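Local coordinates for soluble lytic murein transglycosylase (Pseudomonas aeruginosa, PDB 5OHU), which cleaves the glycan strands of bacterial peptidoglycan as a lytic transglycosylase, working both from chain ends and within chains, at residues 284-287 and 292-295; 302-307 and 311-316. One frame throughout, in Å; residues are numbered along the deposited sequence. Where two conformers were deposited one is given.

Interaction 1 (284-287 and 292-295); sequences SLAK and RALP
Ala293 projects its methyl group onto the C-terminal part of helix 271-287, and the contact is mainly van der Waals packing around that methyl. Ala293 CB lies 3.7 Å from Leu285 CB and 3.8 Å from Ala286 CB, and it comes closest to the backbone, 3.6 Å from Ala286 N. The methyl therefore rests against the main chain between two consecutive side chains. The backbones come correspondingly near, with 5.3 Å between Ala286 CA and Ala293 CA.

The Leu285 branch extends the apolar patch. A chi1 of -78° sets its CG beside the backbone N, and from there Leu285 CD1 reaches Ala293 N at 4.2 Å and, only marginally, Arg292 CB. The same leucine also touches Pro253 and Leu257 of helix 253-263.

Polar groups contribute no hydrogen bond between 284-287 and 292-295. Arg292 turns its guanidinium to Asp290 in the intervening loop, forming a salt bridge.

This is the packing of two successive helices across a short connection, consistent with the helical superhelix of Slt70-like enzymes. With only 153 Å² buried and no directional bond, the geometry is consistent with the small alanine methyls allowing this close approach through van der Waals fit.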
ATOM      1  N   SER A 284     -16.933  -1.128  11.846  1.00 12.32           N
ATOM      2  CA  SER A 284     -16.148  -1.514  13.012  1.00 14.08           C
ATOM      3  C   SER A 284     -16.864  -2.577  13.844  1.00 17.35           C
ATOM      4  O   SER A 284     -16.225  -3.484  14.390  1.00 17.57           O
ATOM      5  CB  SER A 284     -15.801  -0.279  13.846  1.00 16.56           C
ATOM      6  OG  SER A 284     -14.951  -0.635  14.919  1.00 44.58           O
ATOM      7  N   LEU A 285     -18.189  -2.508  13.953  1.00 10.59           N
ATOM      8  CA  LEU A 285     -18.890  -3.589  14.643  1.00 10.55           C
ATOM      9  C   LEU A 285     -18.710  -4.914  13.911  1.00 12.26           C
ATOM     10  O   LEU A 285     -18.534  -5.962  14.539  1.00 13.63           O
ATOM     11  CB  LEU A 285     -20.381  -3.272  14.762  1.00 20.27           C
ATOM     12  CG  LEU A 285     -20.828  -2.288  15.834  1.00 21.45           C
ATOM     13  CD1 LEU A 285     -22.330  -1.999  15.698  1.00 17.16           C
ATOM     14  CD2 LEU A 285     -20.491  -2.836  17.208  1.00 17.62           C
ATOM     15  N   ALA A 286     -18.789  -4.890  12.579  1.00 11.14           N
ATOM     16  CA  ALA A 286     -18.716  -6.131  11.818  1.00 14.66           C
ATOM     17  C   ALA A 286     -17.357  -6.783  11.968  1.00 15.66           C
ATOM     18  O   ALA A 286     -17.265  -8.011  12.009  1.00 13.64           O
ATOM     19  CB  ALA A 286     -19.020  -5.875  10.337  1.00 10.51           C
ATOM     20  N   LYS A 287     -16.299  -5.983  12.087  1.00 13.38           N
ATOM     21  CA  LYS A 287     -14.975  -6.549  12.290  1.00 17.41           C
ATOM     22  C   LYS A 287     -14.814  -7.141  13.679  1.00 15.95           C
ATOM     23  O   LYS A 287     -13.858  -7.887  13.913  1.00 21.64           O
ATOM     24  CB  LYS A 287     -13.888  -5.496  12.042  1.00 10.30           C
ATOM     25  CG  LYS A 287     -13.523  -5.347  10.584  1.00 13.16           C
ATOM     26  CD  LYS A 287     -12.897  -3.963  10.298  1.00 12.65           C
ATOM     27  CE  LYS A 287     -12.587  -3.832   8.819  1.00 14.57           C
ATOM     28  NZ  LYS A 287     -11.796  -2.591   8.517  1.00 27.75           N
ATOM     29  N   ARG A 292     -25.164  -6.889  15.463  1.00 14.22           N
ATOM     30  CA  ARG A 292     -25.834  -5.598  15.389  1.00 15.70           C
ATOM     31  C   ARG A 292     -25.368  -4.793  14.176  1.00 11.21           C
ATOM     32  O   ARG A 292     -26.083  -3.896  13.739  1.00 16.49           O
ATOM     33  CB  ARG A 292     -25.617  -4.821  16.697  1.00 12.22           C
ATOM     34  CG  ARG A 292     -26.459  -5.356  17.857  1.00 12.65           C
ATOM     35  CD  ARG A 292     -26.163  -4.617  19.168  1.00 17.80           C
ATOM     36  NE  ARG A 292     -24.879  -5.008  19.736  1.00 20.71           N
ATOM     37  CZ  ARG A 292     -24.412  -4.577  20.904  1.00 32.09           C
ATOM     38  NH1 ARG A 292     -25.124  -3.724  21.634  1.00 28.35           N
ATOM     39  NH2 ARG A 292     -23.222  -4.993  21.318  1.00 25.79           N
ATOM     40  N   ALA A 293     -24.201  -5.118  13.601  1.00 11.46           N
ATOM     41  CA  ALA A 293     -23.736  -4.422  12.398  1.00 14.06           C
ATOM     42  C   ALA A 293     -24.686  -4.628  11.226  1.00 12.23           C
ATOM     43  O   ALA A 293     -24.914  -3.703  10.438  1.00 14.49           O
ATOM     44  CB  ALA A 293     -22.334  -4.902  12.028  1.00 14.04           C
ATOM     45  N   LEU A 294     -25.251  -5.828  11.097  1.00 13.03           N
ATOM     46  CA  LEU A 294     -26.033  -6.168   9.906  1.00 11.79           C
ATOM     47  C   LEU A 294     -27.263  -5.303   9.700  1.00 13.92           C
ATOM     48  O   LEU A 294     -27.472  -4.855   8.563  1.00 19.33           O
ATOM     49  CB  LEU A 294     -26.444  -7.642   9.944  1.00 11.32           C
ATOM     50  CG  LEU A 294     -25.325  -8.630   9.664  1.00 21.67           C
ATOM     51  CD1 LEU A 294     -25.822 -10.013   9.996  1.00 20.80           C
ATOM     52  CD2 LEU A 294     -24.890  -8.543   8.204  1.00 24.91           C
ATOM     53  N   PRO A 295     -28.145  -5.078  10.690  1.00 19.02           N
ATOM     54  CA  PRO A 295     -29.302  -4.196  10.411  1.00 12.18           C
ATOM     55  C   PRO A 295     -28.880  -2.781  10.072  1.00 16.32           C
ATOM     56  O   PRO A 295     -29.418  -2.159   9.147  1.00 14.68           O
ATOM     57  CB  PRO A 295     -30.123  -4.256  11.715  1.00 13.76           C
ATOM     58  CG  PRO A 295     -29.705  -5.570  12.378  1.00 12.72           C
ATOM     59  CD  PRO A 295     -28.239  -5.701  12.028  1.00 11.71           C
TER

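Interaction 2 (302-307 and 311-316); sequences PGLRDN and EWRTRL
The N-terminal turns of helix 307-319 and the loop leading into them make up this contact, with Asp306 at the N-cap: its OD1 accepts from Val309 N. The helix is then propagated by Glu311 N donating to Asn307 O at 3.0 Å, with an N-H...O angle of 162°. Glu311 CG also comes within 3.3 Å of Asn307 O.

Leu304 and Arg313 supply the side-chain contact, crossing at about a right angle. Leu304 CD2 sits over one guanidinium face, 3.1 Å above its plane and offset toward the rim, at 3.4 Å from Arg313 NH1 and 3.5 Å from Arg313 NH2. Arg313 reaches back to the loop because CG is anti to its backbone N (chi1 -157°) and the chain bends at chi3 (-61°). At the guanidinium edge, in plane, a water accepts from Arg313 NH2 at 3.2 Å and donates to Pro302 O at 2.9 Å. Arg313 NH1 bonds to Asp301 O. In the conformer described, one of two deposited for Arg313, these two polar links to the loop would orient the group against the leucine methyl.

Leu304 and Arg313 both meet Leu329 of helix 323-330, and Arg313 also packs on Leu294 and Met297 of helix 293-300. Glu311 OE2 is held by Arg342 and Trp343 of helix 341-354.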
ATOM      1  N   PRO A 302     -28.539   0.213   1.427  1.00 22.10           N
ATOM      2  CA  PRO A 302     -29.421  -0.780   0.791  1.00 17.18           C
ATOM      3  C   PRO A 302     -29.044  -1.088  -0.651  1.00 24.46           C
ATOM      4  O   PRO A 302     -29.284  -2.211  -1.116  1.00 27.08           O
ATOM      5  CB  PRO A 302     -30.807  -0.125   0.890  1.00 19.97           C
ATOM      6  CG  PRO A 302     -30.517   1.339   0.891  1.00 21.41           C
ATOM      7  CD  PRO A 302     -29.244   1.482   1.702  1.00 22.20           C
ATOM      8  N   GLY A 303     -28.451  -0.140  -1.369  1.00 19.42           N
ATOM      9  CA  GLY A 303     -28.108  -0.372  -2.756  1.00 30.88           C
ATOM     10  C   GLY A 303     -26.695  -0.852  -3.016  1.00 37.91           C
ATOM     11  O   GLY A 303     -26.276  -0.896  -4.178  1.00 34.71           O
ATOM     12  N   LEU A 304     -25.943  -1.193  -1.970  1.00 31.89           N
ATOM     13  CA  LEU A 304     -24.597  -1.746  -2.095  1.00 24.80           C
ATOM     14  C   LEU A 304     -23.675  -0.817  -2.888  1.00 24.94           C
ATOM     15  O   LEU A 304     -23.005  -1.219  -3.840  1.00 24.73           O
ATOM     16  CB  LEU A 304     -24.641  -3.144  -2.711  1.00 19.64           C
ATOM     17  CG  LEU A 304     -25.623  -4.147  -2.086  1.00 22.77           C
ATOM     18  CD1 LEU A 304     -25.563  -5.491  -2.828  1.00 18.23           C
ATOM     19  CD2 LEU A 304     -25.366  -4.342  -0.608  1.00 25.72           C
ATOM     20  N   ARG A 305     -23.624   0.437  -2.467  1.00 26.21           N
ATOM     21  CA  ARG A 305     -22.742   1.408  -3.099  1.00 29.47           C
ATOM     22  C   ARG A 305     -21.339   1.394  -2.522  1.00 24.44           C
ATOM     23  O   ARG A 305     -20.399   1.820  -3.197  1.00 33.96           O
ATOM     24  CB  ARG A 305     -23.322   2.821  -2.963  1.00 28.68           C
ATOM     25  CG  ARG A 305     -24.688   2.977  -3.575  1.00 41.52           C
ATOM     26  CD  ARG A 305     -24.762   2.175  -4.858  1.00 46.61           C
ATOM     27  NE  ARG A 305     -26.144   1.805  -5.209  1.00 50.80           N
ATOM     28  CZ  ARG A 305     -26.561   1.422  -6.418  1.00 55.06           C
ATOM     29  NH1 ARG A 305     -25.684   1.347  -7.407  1.00 67.04           N
ATOM     30  NH2 ARG A 305     -27.843   1.105  -6.622  1.00 48.72           N
ATOM     31  N   ASP A 306     -21.182   0.936  -1.292  1.00 27.57           N
ATOM     32  CA  ASP A 306     -19.907   0.984  -0.591  1.00 24.34           C
ATOM     33  C   ASP A 306     -19.354  -0.440  -0.563  1.00 24.14           C
ATOM     34  O   ASP A 306     -19.856  -1.303   0.173  1.00 18.15           O
ATOM     35  CB  ASP A 306     -20.108   1.565   0.806  1.00 26.11           C
ATOM     36  CG  ASP A 306     -18.821   1.835   1.516  1.00 30.69           C
ATOM     37  OD1 ASP A 306     -17.892   1.013   1.416  1.00 30.59           O
ATOM     38  OD2 ASP A 306     -18.744   2.866   2.207  1.00 40.83           O
ATOM     39  N   ASN A 307     -18.327  -0.685  -1.384  1.00 22.15           N
ATOM     40  CA  ASN A 307     -17.802  -2.036  -1.545  1.00 13.07           C
ATOM     41  C   ASN A 307     -17.241  -2.579  -0.237  1.00 11.81           C
ATOM     42  O   ASN A 307     -17.387  -3.769   0.054  1.00 16.18           O
ATOM     43  CB  ASN A 307     -16.723  -2.055  -2.622  1.00 14.41           C
ATOM     44  CG  ASN A 307     -17.291  -2.005  -4.028  1.00 18.82           C
ATOM     45  OD1 ASN A 307     -18.505  -1.966  -4.239  1.00 26.06           O
ATOM     46  ND2 ASN A 307     -16.405  -1.995  -5.000  1.00 20.94           N
ATOM     47  N   GLU A 311     -18.663  -6.088   1.400  1.00 12.28           N
ATOM     48  CA  GLU A 311     -17.821  -7.239   1.687  1.00 16.36           C
ATOM     49  C   GLU A 311     -17.874  -7.603   3.166  1.00 16.58           C
ATOM     50  O   GLU A 311     -17.858  -8.786   3.517  1.00 14.54           O
ATOM     51  CB  GLU A 311     -16.375  -6.953   1.255  1.00 11.39           C
ATOM     52  CG  GLU A 311     -16.162  -6.852  -0.251  1.00 14.51           C
ATOM     53  CD  GLU A 311     -14.691  -6.985  -0.666  1.00 25.90           C
ATOM     54  OE1 GLU A 311     -13.864  -6.174  -0.186  1.00 22.59           O
ATOM     55  OE2 GLU A 311     -14.360  -7.881  -1.486  1.00 25.78           O
ATOM     56  N   TRP A 312     -17.934  -6.604   4.049  1.00 13.50           N
ATOM     57  CA  TRP A 312     -17.947  -6.928   5.470  1.00 17.70           C
ATOM     58  C   TRP A 312     -19.321  -7.369   5.921  1.00 13.05           C
ATOM     59  O   TRP A 312     -19.439  -8.172   6.845  1.00 19.79           O
ATOM     60  CB  TRP A 312     -17.411  -5.760   6.294  1.00 10.76           C
ATOM     61  CG  TRP A 312     -15.996  -6.021   6.453  1.00 16.52           C
ATOM     62  CD1 TRP A 312     -14.967  -5.487   5.727  1.00 19.95           C
ATOM     63  CD2 TRP A 312     -15.418  -6.981   7.331  1.00 10.55           C
ATOM     64  NE1 TRP A 312     -13.772  -6.047   6.123  1.00 13.58           N
ATOM     65  CE2 TRP A 312     -14.024  -6.972   7.101  1.00 10.57           C
ATOM     66  CE3 TRP A 312     -15.945  -7.856   8.292  1.00 12.59           C
ATOM     67  CZ2 TRP A 312     -13.144  -7.774   7.822  1.00 10.49           C
ATOM     68  CZ3 TRP A 312     -15.065  -8.675   9.003  1.00 15.52           C
ATOM     69  CH2 TRP A 312     -13.680  -8.618   8.766  1.00 13.95           C
ATOM     70  N   ARG A 313     -20.361  -6.899   5.252  1.00 19.43           N
ATOM     71  CA  ARG A 313     -21.690  -7.464   5.448  0.59 21.37           C
ATOM     72  C   ARG A 313     -21.705  -8.944   5.082  1.00 19.52           C
ATOM     73  O   ARG A 313     -22.242  -9.781   5.820  1.00 12.84           O
ATOM     74  CB  ARG A 313     -22.709  -6.687   4.609  0.59 23.16           C
ATOM     75  CG  ARG A 313     -24.128  -6.810   5.119  0.59 29.27           C
ATOM     76  CD  ARG A 313     -25.191  -6.393   4.098  0.59 27.52           C
ATOM     77  NE  ARG A 313     -25.060  -5.005   3.689  0.59 21.75           N
ATOM     78  CZ  ARG A 313     -25.920  -4.382   2.887  0.59 21.31           C
ATOM     79  NH1 ARG A 313     -25.714  -3.112   2.572  0.59 16.85           N
ATOM     80  NH2 ARG A 313     -26.985  -5.018   2.417  0.59 12.47           N
ATOM     81  N   THR A 314     -21.083  -9.301   3.945  1.00 17.30           N
ATOM     82  CA  THR A 314     -21.041 -10.710   3.541  1.00 12.95           C
ATOM     83  C   THR A 314     -20.121 -11.521   4.447  1.00 10.96           C
ATOM     84  O   THR A 314     -20.462 -12.646   4.838  1.00 14.84           O
ATOM     85  CB  THR A 314     -20.592 -10.868   2.082  1.00 21.47           C
ATOM     86  OG1 THR A 314     -21.261  -9.908   1.242  1.00 16.83           O
ATOM     87  CG2 THR A 314     -20.939 -12.280   1.577  1.00 18.62           C
ATOM     88  N   ARG A 315     -18.957 -10.964   4.799  1.00 10.85           N
ATOM     89  CA  ARG A 315     -18.040 -11.655   5.701  1.00 12.77           C
ATOM     90  C   ARG A 315     -18.708 -11.950   7.038  1.00 19.85           C
ATOM     91  O   ARG A 315     -18.576 -13.052   7.585  1.00 11.38           O
ATOM     92  CB  ARG A 315     -16.775 -10.816   5.905  1.00 12.48           C
ATOM     93  CG  ARG A 315     -15.811 -10.886   4.727  1.00 13.04           C
ATOM     94  CD  ARG A 315     -14.657  -9.881   4.807  1.00 15.09           C
ATOM     95  NE  ARG A 315     -13.780 -10.118   3.667  1.00 12.74           N
ATOM     96  CZ  ARG A 315     -13.140  -9.184   2.977  1.00 15.31           C
ATOM     97  NH1 ARG A 315     -13.243  -7.905   3.313  1.00 12.65           N
ATOM     98  NH2 ARG A 315     -12.390  -9.540   1.943  1.00 14.58           N
ATOM     99  N   LEU A 316     -19.449 -10.978   7.565  1.00 10.53           N
ATOM    100  CA  LEU A 316     -20.093 -11.152   8.852  1.00 11.67           C
ATOM    101  C   LEU A 316     -21.144 -12.256   8.783  1.00 11.42           C
ATOM    102  O   LEU A 316     -21.237 -13.089   9.689  1.00 11.98           O
ATOM    103  CB  LEU A 316     -20.707  -9.824   9.302  1.00 10.49           C
ATOM    104  CG  LEU A 316     -21.480  -9.779  10.625  1.00 13.99           C
ATOM    105  CD1 LEU A 316     -20.652 -10.339  11.772  1.00 10.28           C
ATOM    106  CD2 LEU A 316     -21.890  -8.359  10.952  1.00 17.60           C
TER
HETATM  107  O   HOH W   1     -29.465  -4.731   0.354  1.00 33.15           O

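Helix 293-300 ties the two contacts together: interaction 1 uses its start and interaction 2 the loop that follows it, with centres 11 Å apart. The two also meet directly, since Leu316 CD2 packs 3.6 Å from Ala293 CB and Leu294 CD2 lies 3.6 Å from Arg313 CG. Interaction 1 is the more buried, with three of its four touching residues inside, and joins two separate helices with no hydrogen bond across it, mainly through aliphatic carbons. Interaction 2, partly buried, links a helix to its own preceding loop, and there backbone, guanidinium and water bonds add directionality. Aliphatic packing thus joins consecutive helices in interaction 1, while polar bonds tie a helix start to its loop in interaction 2.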